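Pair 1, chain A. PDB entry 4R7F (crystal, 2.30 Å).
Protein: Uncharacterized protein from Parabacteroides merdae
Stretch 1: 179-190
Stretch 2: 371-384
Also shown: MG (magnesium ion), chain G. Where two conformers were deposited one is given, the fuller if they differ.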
# COMPACT_ATOMS: atom_id res chain seq x y z
N THR A 179 -2.32 29.25 14.10
CA THR A 179 -1.80 30.41 13.38
C THR A 179 -0.55 30.05 12.60
O THR A 179 -0.38 30.51 11.50
CB THR A 179 -1.30 31.52 14.36
OG1 THR A 179 -2.05 31.51 15.56
CG2 THR A 179 -1.41 32.86 13.73
N ASP A 180 0.37 29.28 13.19
CA ASP A 180 1.72 29.08 12.61
C ASP A 180 1.85 27.89 11.65
O ASP A 180 2.90 27.74 11.03
CB ASP A 180 2.75 28.87 13.70
CG ASP A 180 2.83 30.02 14.68
OD1 ASP A 180 2.30 31.13 14.42
OD2 ASP A 180 3.44 29.78 15.73
N LEU A 181 0.83 27.04 11.55
CA LEU A 181 0.85 25.92 10.59
C LEU A 181 0.01 26.27 9.37
O LEU A 181 -1.02 26.92 9.51
CB LEU A 181 0.26 24.65 11.21
CG LEU A 181 1.05 24.07 12.40
CD1 LEU A 181 0.43 22.73 12.76
CD2 LEU A 181 2.53 23.92 12.08
N LYS A 182 0.46 25.87 8.18
CA LYS A 182 -0.37 25.92 6.99
C LYS A 182 -0.37 24.49 6.45
O LYS A 182 0.70 23.93 6.19
CB LYS A 182 0.21 26.89 5.96
CG LYS A 182 0.45 28.28 6.51
CD LYS A 182 0.89 29.21 5.39
CE LYS A 182 1.20 30.60 5.91
NZ LYS A 182 2.63 30.95 5.73
N ILE A 183 -1.55 23.94 6.21
CA ILE A 183 -1.71 22.54 5.79
C ILE A 183 -2.31 22.48 4.39
O ILE A 183 -3.31 23.12 4.11
CB ILE A 183 -2.70 21.81 6.72
CG1 ILE A 183 -2.46 22.17 8.20
CG2 ILE A 183 -2.69 20.30 6.43
CD1 ILE A 183 -1.63 21.20 8.98
N PHE A 184 -1.73 21.66 3.52
CA PHE A 184 -2.33 21.37 2.22
C PHE A 184 -2.54 19.89 2.11
O PHE A 184 -1.64 19.11 2.45
CB PHE A 184 -1.44 21.84 1.08
CG PHE A 184 -1.46 23.32 0.90
CD1 PHE A 184 -0.80 24.13 1.78
CD2 PHE A 184 -2.23 23.90 -0.09
CE1 PHE A 184 -0.85 25.51 1.65
CE2 PHE A 184 -2.28 25.29 -0.23
CZ PHE A 184 -1.59 26.09 0.65
N VAL A 185 -3.73 19.53 1.62
CA VAL A 185 -4.09 18.14 1.37
C VAL A 185 -4.45 17.94 -0.10
O VAL A 185 -5.30 18.62 -0.65
CB VAL A 185 -5.24 17.73 2.31
CG1 VAL A 185 -5.65 16.31 2.05
CG2 VAL A 185 -4.80 17.89 3.76
N TYR A 186 -3.81 16.98 -0.74
CA TYR A 186 -3.99 16.77 -2.17
C TYR A 186 -4.49 15.38 -2.41
O TYR A 186 -3.92 14.43 -1.89
CB TYR A 186 -2.66 16.96 -2.90
CG TYR A 186 -2.04 18.33 -2.75
CD1 TYR A 186 -2.40 19.37 -3.60
CD2 TYR A 186 -1.10 18.59 -1.80
CE1 TYR A 186 -1.83 20.63 -3.49
CE2 TYR A 186 -0.53 19.86 -1.67
CZ TYR A 186 -0.91 20.88 -2.54
OH TYR A 186 -0.39 22.16 -2.42
N GLN A 187 -5.54 15.27 -3.21
CA GLN A 187 -6.06 13.99 -3.64
C GLN A 187 -5.42 13.64 -4.97
O GLN A 187 -5.40 14.47 -5.88
CB GLN A 187 -7.57 14.06 -3.84
CG GLN A 187 -8.26 12.77 -4.19
CD GLN A 187 -9.75 12.97 -4.51
OE1 GLN A 187 -10.11 13.93 -5.14
NE2 GLN A 187 -10.60 12.04 -4.07
N ASP A 188 -4.89 12.41 -5.06
CA ASP A 188 -4.29 11.89 -6.31
C ASP A 188 -3.40 12.94 -7.02
O ASP A 188 -3.47 13.11 -8.23
CB ASP A 188 -5.36 11.32 -7.26
CG ASP A 188 -6.20 10.22 -6.61
OD1 ASP A 188 -5.66 9.50 -5.75
OD2 ASP A 188 -7.41 10.08 -6.91
N ASN A 189 -2.58 13.63 -6.23
CA ASN A 189 -1.65 14.62 -6.75
C ASN A 189 -2.26 15.75 -7.60
O ASN A 189 -1.60 16.27 -8.50
CB ASN A 189 -0.51 13.87 -7.47
CG ASN A 189 0.50 13.31 -6.47
OD1 ASN A 189 1.22 14.06 -5.82
ND2 ASN A 189 0.51 12.01 -6.32
N ARG A 190 -3.51 16.09 -7.30
CA ARG A 190 -4.25 17.11 -8.05
C ARG A 190 -4.24 18.37 -7.22
O ARG A 190 -4.54 18.34 -6.01
CB ARG A 190 -5.70 16.70 -8.25
CG ARG A 190 -5.90 15.64 -9.32
CD ARG A 190 -7.30 15.03 -9.31
NE ARG A 190 -8.33 16.06 -9.37
CZ ARG A 190 -9.62 15.83 -9.16
NH1 ARG A 190 -10.04 14.62 -8.85
NH2 ARG A 190 -10.49 16.82 -9.26
N GLN A 371 -9.95 3.28 -4.46
CA GLN A 371 -8.60 3.46 -3.91
C GLN A 371 -8.03 4.79 -4.41
O GLN A 371 -7.79 4.97 -5.62
CB GLN A 371 -7.70 2.27 -4.30
CG GLN A 371 -6.23 2.39 -3.82
CD GLN A 371 -5.25 3.19 -4.73
OE1 GLN A 371 -5.24 3.07 -5.98
NE2 GLN A 371 -4.36 3.97 -4.07
N ASN A 372 -7.84 5.72 -3.49
CA ASN A 372 -7.21 7.02 -3.80
C ASN A 372 -6.09 7.25 -2.84
O ASN A 372 -5.99 6.58 -1.82
CB ASN A 372 -8.22 8.16 -3.65
CG ASN A 372 -9.26 8.15 -4.74
OD1 ASN A 372 -8.95 8.13 -5.95
ND2 ASN A 372 -10.50 8.14 -4.34
N GLU A 373 -5.22 8.19 -3.17
CA GLU A 373 -4.18 8.59 -2.23
C GLU A 373 -4.35 10.05 -1.85
O GLU A 373 -4.89 10.83 -2.63
CB GLU A 373 -2.80 8.37 -2.82
CG GLU A 373 -2.44 9.29 -3.97
CD GLU A 373 -1.20 8.81 -4.68
OE1 GLU A 373 -1.27 7.73 -5.32
OE2 GLU A 373 -0.18 9.48 -4.59
N TYR A 374 -3.89 10.42 -0.66
CA TYR A 374 -3.99 11.77 -0.16
C TYR A 374 -2.68 12.13 0.47
O TYR A 374 -2.22 11.42 1.34
CB TYR A 374 -5.08 11.86 0.90
CG TYR A 374 -6.42 11.52 0.35
CD1 TYR A 374 -6.84 10.21 0.28
CD2 TYR A 374 -7.24 12.49 -0.16
CE1 TYR A 374 -8.09 9.89 -0.26
CE2 TYR A 374 -8.49 12.17 -0.68
CZ TYR A 374 -8.91 10.88 -0.75
OH TYR A 374 -10.15 10.58 -1.35
N SER A 375 -2.10 13.22 0.02
CA SER A 375 -0.84 13.69 0.60
C SER A 375 -1.13 14.93 1.47
O SER A 375 -1.78 15.87 1.04
CB SER A 375 0.15 14.02 -0.51
OG SER A 375 0.33 12.97 -1.45
N ILE A 376 -0.63 14.90 2.70
CA ILE A 376 -0.84 15.92 3.72
C ILE A 376 0.51 16.57 3.96
O ILE A 376 1.47 15.91 4.34
CB ILE A 376 -1.33 15.28 5.01
CG1 ILE A 376 -2.63 14.53 4.72
CG2 ILE A 376 -1.55 16.33 6.10
CD1 ILE A 376 -2.96 13.52 5.78
N TYR A 377 0.58 17.85 3.64
CA TYR A 377 1.79 18.65 3.75
C TYR A 377 1.57 19.64 4.87
O TYR A 377 0.58 20.39 4.85
CB TYR A 377 2.01 19.48 2.47
CG TYR A 377 2.45 18.70 1.24
CD1 TYR A 377 1.58 17.88 0.55
CD2 TYR A 377 3.73 18.80 0.78
CE1 TYR A 377 1.99 17.16 -0.58
CE2 TYR A 377 4.15 18.12 -0.34
CZ TYR A 377 3.28 17.31 -1.02
OH TYR A 377 3.73 16.64 -2.13
N VAL A 378 2.50 19.67 5.81
CA VAL A 378 2.43 20.51 6.97
C VAL A 378 3.58 21.51 6.92
O VAL A 378 4.71 21.12 7.06
CB VAL A 378 2.54 19.66 8.24
CG1 VAL A 378 2.55 20.56 9.47
CG2 VAL A 378 1.41 18.64 8.32
N TYR A 379 3.26 22.78 6.73
CA TYR A 379 4.20 23.87 6.64
C TYR A 379 4.16 24.69 7.92
O TYR A 379 3.11 24.81 8.56
CB TYR A 379 3.84 24.78 5.47
CG TYR A 379 3.91 24.11 4.14
CD1 TYR A 379 5.09 24.09 3.42
CD2 TYR A 379 2.83 23.45 3.62
CE1 TYR A 379 5.16 23.47 2.19
CE2 TYR A 379 2.90 22.81 2.42
CZ TYR A 379 4.05 22.83 1.69
OH TYR A 379 4.11 22.15 0.48
N TYR A 380 5.30 25.27 8.29
CA TYR A 380 5.42 25.89 9.61
C TYR A 380 5.99 27.25 9.44
O TYR A 380 7.06 27.38 8.82
CB TYR A 380 6.35 25.09 10.51
CG TYR A 380 6.80 25.75 11.82
CD1 TYR A 380 5.86 26.13 12.77
CD2 TYR A 380 8.14 25.86 12.16
CE1 TYR A 380 6.25 26.67 14.00
CE2 TYR A 380 8.55 26.41 13.39
CZ TYR A 380 7.59 26.82 14.31
OH TYR A 380 7.91 27.37 15.53
N ARG A 381 5.29 28.25 9.98
CA ARG A 381 5.79 29.62 9.96
C ARG A 381 5.42 30.48 11.16
O ARG A 381 4.38 31.14 11.18
CB ARG A 381 5.37 30.32 8.71
CG ARG A 381 6.14 31.60 8.54
CD ARG A 381 6.10 32.02 7.13
NE ARG A 381 6.54 33.38 7.01
CZ ARG A 381 6.45 34.08 5.89
NH1 ARG A 381 5.97 33.52 4.78
NH2 ARG A 381 6.88 35.33 5.88
N PRO A 382 6.29 30.49 12.16
CA PRO A 382 6.04 31.30 13.36
C PRO A 382 6.27 32.78 13.07
O PRO A 382 6.90 33.09 12.06
CB PRO A 382 7.09 30.78 14.35
CG PRO A 382 8.26 30.40 13.48
CD PRO A 382 7.66 29.93 12.14
N MSE A 383 5.75 33.67 13.92
CA MSE A 383 5.89 35.12 13.68
C MSE A 383 7.36 35.45 13.52
O MSE A 383 8.25 34.89 14.16
CB MSE A 383 5.16 35.98 14.72
CG MSE A 383 3.80 36.49 14.20
SE MSE A 383 4.00 37.76 12.70
CE MSE A 383 5.25 39.06 13.49
N GLY A 384 7.63 36.35 12.58
CA GLY A 384 9.00 36.76 12.30
C GLY A 384 9.83 35.84 11.39
O GLY A 384 10.88 36.26 10.93
MG MG G . -7.14 4.65 -7.65
O HOH W 1 1.91 30.60 9.27
O HOH W 2 4.68 32.53 16.65
O HOH W 3 -1.77 13.08 -3.49
O HOH W 4 1.44 22.96 -0.83
O HOH W 5 1.81 14.74 -3.19
O HOH W 6 -8.69 6.41 -8.12

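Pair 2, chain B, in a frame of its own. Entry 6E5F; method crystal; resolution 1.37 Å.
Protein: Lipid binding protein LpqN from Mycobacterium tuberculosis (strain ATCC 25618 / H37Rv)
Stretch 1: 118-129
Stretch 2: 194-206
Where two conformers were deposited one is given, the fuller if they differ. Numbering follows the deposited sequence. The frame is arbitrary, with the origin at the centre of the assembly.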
# COMPACT_ATOMS: atom_id res chain seq x y z
N PRO B 118 -8.36 13.44 7.54
CA PRO B 118 -8.78 13.39 6.13
C PRO B 118 -8.49 12.03 5.52
O PRO B 118 -7.56 11.33 5.94
CB PRO B 118 -7.91 14.47 5.48
CG PRO B 118 -6.64 14.43 6.28
CD PRO B 118 -7.07 14.14 7.70
N PRO B 119 -9.26 11.63 4.50
CA PRO B 119 -8.89 10.43 3.75
C PRO B 119 -7.50 10.59 3.14
O PRO B 119 -7.15 11.65 2.61
CB PRO B 119 -9.96 10.34 2.66
CG PRO B 119 -11.11 11.12 3.20
CD PRO B 119 -10.52 12.22 4.02
N THR B 120 -6.72 9.51 3.21
CA THR B 120 -5.36 9.53 2.69
C THR B 120 -5.03 8.19 2.05
O THR B 120 -5.55 7.14 2.44
CB THR B 120 -4.33 9.77 3.81
OG1 THR B 120 -4.37 8.69 4.75
CG2 THR B 120 -4.60 11.08 4.52
N ILE B 121 -4.14 8.25 1.06
CA ILE B 121 -3.51 7.06 0.49
C ILE B 121 -2.01 7.32 0.50
O ILE B 121 -1.53 8.25 -0.16
CB ILE B 121 -4.03 6.75 -0.93
CG1 ILE B 121 -5.55 6.56 -0.89
CG2 ILE B 121 -3.33 5.50 -1.48
CD1 ILE B 121 -6.18 6.30 -2.25
N VAL B 122 -1.29 6.51 1.25
CA VAL B 122 0.14 6.70 1.49
C VAL B 122 0.90 5.55 0.85
O VAL B 122 0.44 4.41 0.87
CB VAL B 122 0.43 6.79 3.01
CG1 VAL B 122 1.90 6.59 3.29
CG2 VAL B 122 -0.06 8.12 3.55
N ALA B 123 2.05 5.87 0.26
CA ALA B 123 2.86 4.88 -0.44
C ALA B 123 4.13 4.59 0.36
O ALA B 123 4.68 5.47 1.01
CB ALA B 123 3.25 5.40 -1.83
N ILE B 124 4.56 3.33 0.30
CA ILE B 124 5.83 2.89 0.86
C ILE B 124 6.49 2.02 -0.19
O ILE B 124 5.83 1.18 -0.82
CB ILE B 124 5.62 2.08 2.15
CG1 ILE B 124 4.77 2.86 3.16
CG2 ILE B 124 6.95 1.71 2.76
CD1 ILE B 124 3.99 1.97 4.09
N LEU B 125 7.79 2.20 -0.41
CA LEU B 125 8.54 1.37 -1.34
C LEU B 125 9.75 0.80 -0.62
O LEU B 125 10.52 1.55 -0.00
CB LEU B 125 8.97 2.16 -2.57
CG LEU B 125 9.66 1.35 -3.69
CD1 LEU B 125 8.73 0.25 -4.21
CD2 LEU B 125 10.09 2.26 -4.82
N SER B 126 9.90 -0.52 -0.68
CA SER B 126 11.00 -1.22 -0.05
C SER B 126 11.73 -2.04 -1.11
O SER B 126 11.14 -2.48 -2.10
CB SER B 126 10.50 -2.16 1.05
OG SER B 126 9.71 -1.47 2.00
N LYS B 127 13.02 -2.24 -0.88
CA LYS B 127 13.87 -3.04 -1.74
C LYS B 127 14.27 -4.28 -0.95
O LYS B 127 14.84 -4.17 0.14
CB LYS B 127 15.11 -2.26 -2.14
CG LYS B 127 16.07 -3.01 -3.06
CD LYS B 127 17.28 -2.15 -3.38
CE LYS B 127 18.20 -2.80 -4.38
NZ LYS B 127 19.38 -1.94 -4.67
N LEU B 128 13.93 -5.45 -1.48
CA LEU B 128 14.25 -6.72 -0.84
C LEU B 128 15.29 -7.45 -1.67
O LEU B 128 15.13 -7.60 -2.89
CB LEU B 128 12.99 -7.59 -0.73
CG LEU B 128 11.80 -6.94 -0.01
CD1 LEU B 128 10.65 -7.94 0.11
CD2 LEU B 128 12.20 -6.42 1.35
N THR B 129 16.37 -7.88 -1.02
CA THR B 129 17.41 -8.65 -1.68
C THR B 129 17.69 -9.89 -0.85
O THR B 129 17.38 -9.96 0.34
CB THR B 129 18.70 -7.84 -1.86
OG1 THR B 129 19.11 -7.31 -0.60
CG2 THR B 129 18.48 -6.70 -2.85
N GLY B 194 18.32 -7.23 -9.75
CA GLY B 194 18.85 -8.03 -8.66
C GLY B 194 18.11 -7.90 -7.35
O GLY B 194 18.67 -8.22 -6.30
N ALA B 195 16.86 -7.45 -7.37
CA ALA B 195 16.12 -7.24 -6.15
C ALA B 195 14.64 -7.47 -6.44
O ALA B 195 14.23 -7.64 -7.59
CB ALA B 195 16.35 -5.84 -5.58
N VAL B 196 13.84 -7.48 -5.38
CA VAL B 196 12.39 -7.45 -5.50
C VAL B 196 11.95 -6.19 -4.77
O VAL B 196 12.09 -6.09 -3.54
CB VAL B 196 11.74 -8.70 -4.91
CG1 VAL B 196 10.23 -8.58 -4.96
CG2 VAL B 196 12.18 -9.94 -5.68
N PHE B 197 11.43 -5.23 -5.51
CA PHE B 197 10.87 -4.03 -4.92
C PHE B 197 9.41 -4.30 -4.58
O PHE B 197 8.69 -4.97 -5.34
CB PHE B 197 10.99 -2.85 -5.88
CG PHE B 197 12.41 -2.40 -6.09
CD1 PHE B 197 13.21 -3.02 -7.04
CD2 PHE B 197 12.95 -1.38 -5.33
CE1 PHE B 197 14.52 -2.60 -7.23
CE2 PHE B 197 14.26 -0.97 -5.52
CZ PHE B 197 15.04 -1.58 -6.47
N VAL B 198 8.98 -3.80 -3.43
CA VAL B 198 7.62 -4.01 -2.94
C VAL B 198 7.02 -2.63 -2.69
O VAL B 198 7.47 -1.89 -1.80
CB VAL B 198 7.59 -4.86 -1.67
CG1 VAL B 198 6.14 -5.06 -1.20
CG2 VAL B 198 8.29 -6.20 -1.90
N LEU B 199 6.00 -2.29 -3.47
CA LEU B 199 5.24 -1.07 -3.28
C LEU B 199 3.99 -1.41 -2.49
O LEU B 199 3.29 -2.36 -2.82
CB LEU B 199 4.83 -0.48 -4.63
CG LEU B 199 3.89 0.72 -4.61
CD1 LEU B 199 4.60 1.95 -4.11
CD2 LEU B 199 3.30 0.95 -6.00
N GLN B 200 3.72 -0.64 -1.45
CA GLN B 200 2.45 -0.77 -0.73
C GLN B 200 1.74 0.57 -0.75
O GLN B 200 2.35 1.61 -0.49
CB GLN B 200 2.67 -1.30 0.70
CG GLN B 200 3.17 -2.75 0.71
CD GLN B 200 3.05 -3.42 2.06
OE1 GLN B 200 3.56 -2.93 3.07
NE2 GLN B 200 2.38 -4.57 2.09
N LEU B 201 0.46 0.53 -1.10
CA LEU B 201 -0.41 1.69 -1.05
C LEU B 201 -1.42 1.45 0.06
O LEU B 201 -2.20 0.49 -0.00
CB LEU B 201 -1.10 1.91 -2.40
CG LEU B 201 -0.17 2.05 -3.61
CD1 LEU B 201 -0.98 2.15 -4.89
CD2 LEU B 201 0.76 3.24 -3.47
N ASN B 202 -1.38 2.29 1.08
CA ASN B 202 -2.18 2.13 2.29
C ASN B 202 -3.24 3.22 2.30
O ASN B 202 -2.92 4.40 2.48
CB ASN B 202 -1.28 2.25 3.52
CG ASN B 202 -0.28 1.12 3.64
OD1 ASN B 202 -0.53 0.01 3.19
ND2 ASN B 202 0.86 1.39 4.26
N ALA B 203 -4.50 2.83 2.13
CA ALA B 203 -5.61 3.77 2.15
C ALA B 203 -6.32 3.72 3.50
O ALA B 203 -6.50 2.64 4.07
CB ALA B 203 -6.60 3.42 1.04
N ASP B 204 -6.71 4.89 4.00
CA ASP B 204 -7.42 4.95 5.27
C ASP B 204 -8.35 6.15 5.27
O ASP B 204 -7.98 7.24 4.84
CB ASP B 204 -6.42 5.06 6.43
CG ASP B 204 -7.08 5.49 7.73
OD1 ASP B 204 -7.76 4.66 8.36
OD2 ASP B 204 -6.93 6.67 8.11
N ALA B 205 -9.57 5.94 5.76
CA ALA B 205 -10.53 7.03 5.91
C ALA B 205 -11.58 6.61 6.93
O ALA B 205 -11.76 5.43 7.22
CB ALA B 205 -11.20 7.38 4.58
N LEU B 206 -12.25 7.61 7.49
CA LEU B 206 -13.43 7.33 8.29
C LEU B 206 -14.48 6.64 7.43
O LEU B 206 -14.58 6.87 6.23
CB LEU B 206 -14.00 8.63 8.87
CG LEU B 206 -13.13 9.30 9.94
CD1 LEU B 206 -13.55 10.75 10.14
CD2 LEU B 206 -13.22 8.54 11.26
O HOH W 7 -5.92 8.69 7.04
O HOH W 8 -3.18 6.09 4.60
O HOH W 9 7.08 -1.70 0.97

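Two antiparallel strand pairs with one backbone arrangement. In pair 1, strand 181-187 runs against strand 373-380 at 165°, with axes 4.6 Å apart at closest approach; in pair 2, strand 120-129 runs against strand 195-206 at 160° and 4.5 Å. Fourteen central residues superpose with an RMSD of 0.4 Å. The ladders coincide: Phe184(A) and Tyr377(A) form a hydrogen-bonded pair (Phe184(A) N to Tyr377(A) O 3.0 Å, Tyr377(A) N to Phe184(A) O 2.8 Å), as do the matching Ile124(B) and Gln200(B) (Ile124(B) N to Gln200(B) O and Gln200(B) N to Ile124(B) O, both 2.9 Å).

The face carrying Leu181(A), Ile183(A), Val185(A) and Gln187(A) matches that of Ile121(B), Ala123(B), Leu125(B) and Lys127(B), and apart from Lys127(B) and Tyr380(A) its paired residues are buried in both proteins. At Leu181(A) = Ile121(B), the leucine reaches the Tyr380(A) ring (CD2 to CD1 4.1 Å), whereas Ile121(B) packs on the small Ala203(B) (CG1 to CB 3.8 Å). At the next inward position the sizes shift: Ile183(A) meets Val378(A) (CD1 to CG2 4.0 Å), while Ala123(B) is met by the longer Leu201(B), whose CD2 comes within 3.7 Å of Ala123(B) CB. Val185(A) touches Ile376(A) (CG2 to CG1 4.1 Å); Leu125(B) touches Leu199(B) (CD1 to CB 4.0 Å). Last on this face, the rings of Tyr374(A) and Phe197(B) nearly coincide, their side-chain centres 0.5 Å apart, but their neighbours use them differently. Gln187(A) NE2 donates a hydrogen bond to Tyr374(A) OH (3.1 Å); Phe197(B) has no hydroxyl, and Lys127(B) places its CG over the face of the Phe197(B) ring, 4.1 Å from the centroid, a CH-pi contact, and the rest of its chain runs on past the rim.

The other face is aromatic in pair 1. Tyr186(A) turns its edge toward the face of Tyr377(A), with centroids 5.4 Å apart and planes at 88°, and Phe184(A) CD1 lies 4.0 Å from Tyr379(A) CE2. A water links the phenols, 2.6 Å from Tyr186(A) OH and 3.1 Å from Tyr379(A) OH. The matched positions in pair 2 are Ser126(B), Gln200(B), Ile124(B) and Asn202(B): Ile124(B) CD1 approaches Asn202(B) ND2 at 3.2 Å, and a water bridges Ser126(B) OG and Val198(B) O, 2.8 Å from each. Opposite Tyr186(A) stands the small Ser375(A); in pair 2 the bulk is reversed, Ser126(B) facing Val198(B), whose CG2 also packs against Leu128(B) CD1 at 3.6 Å.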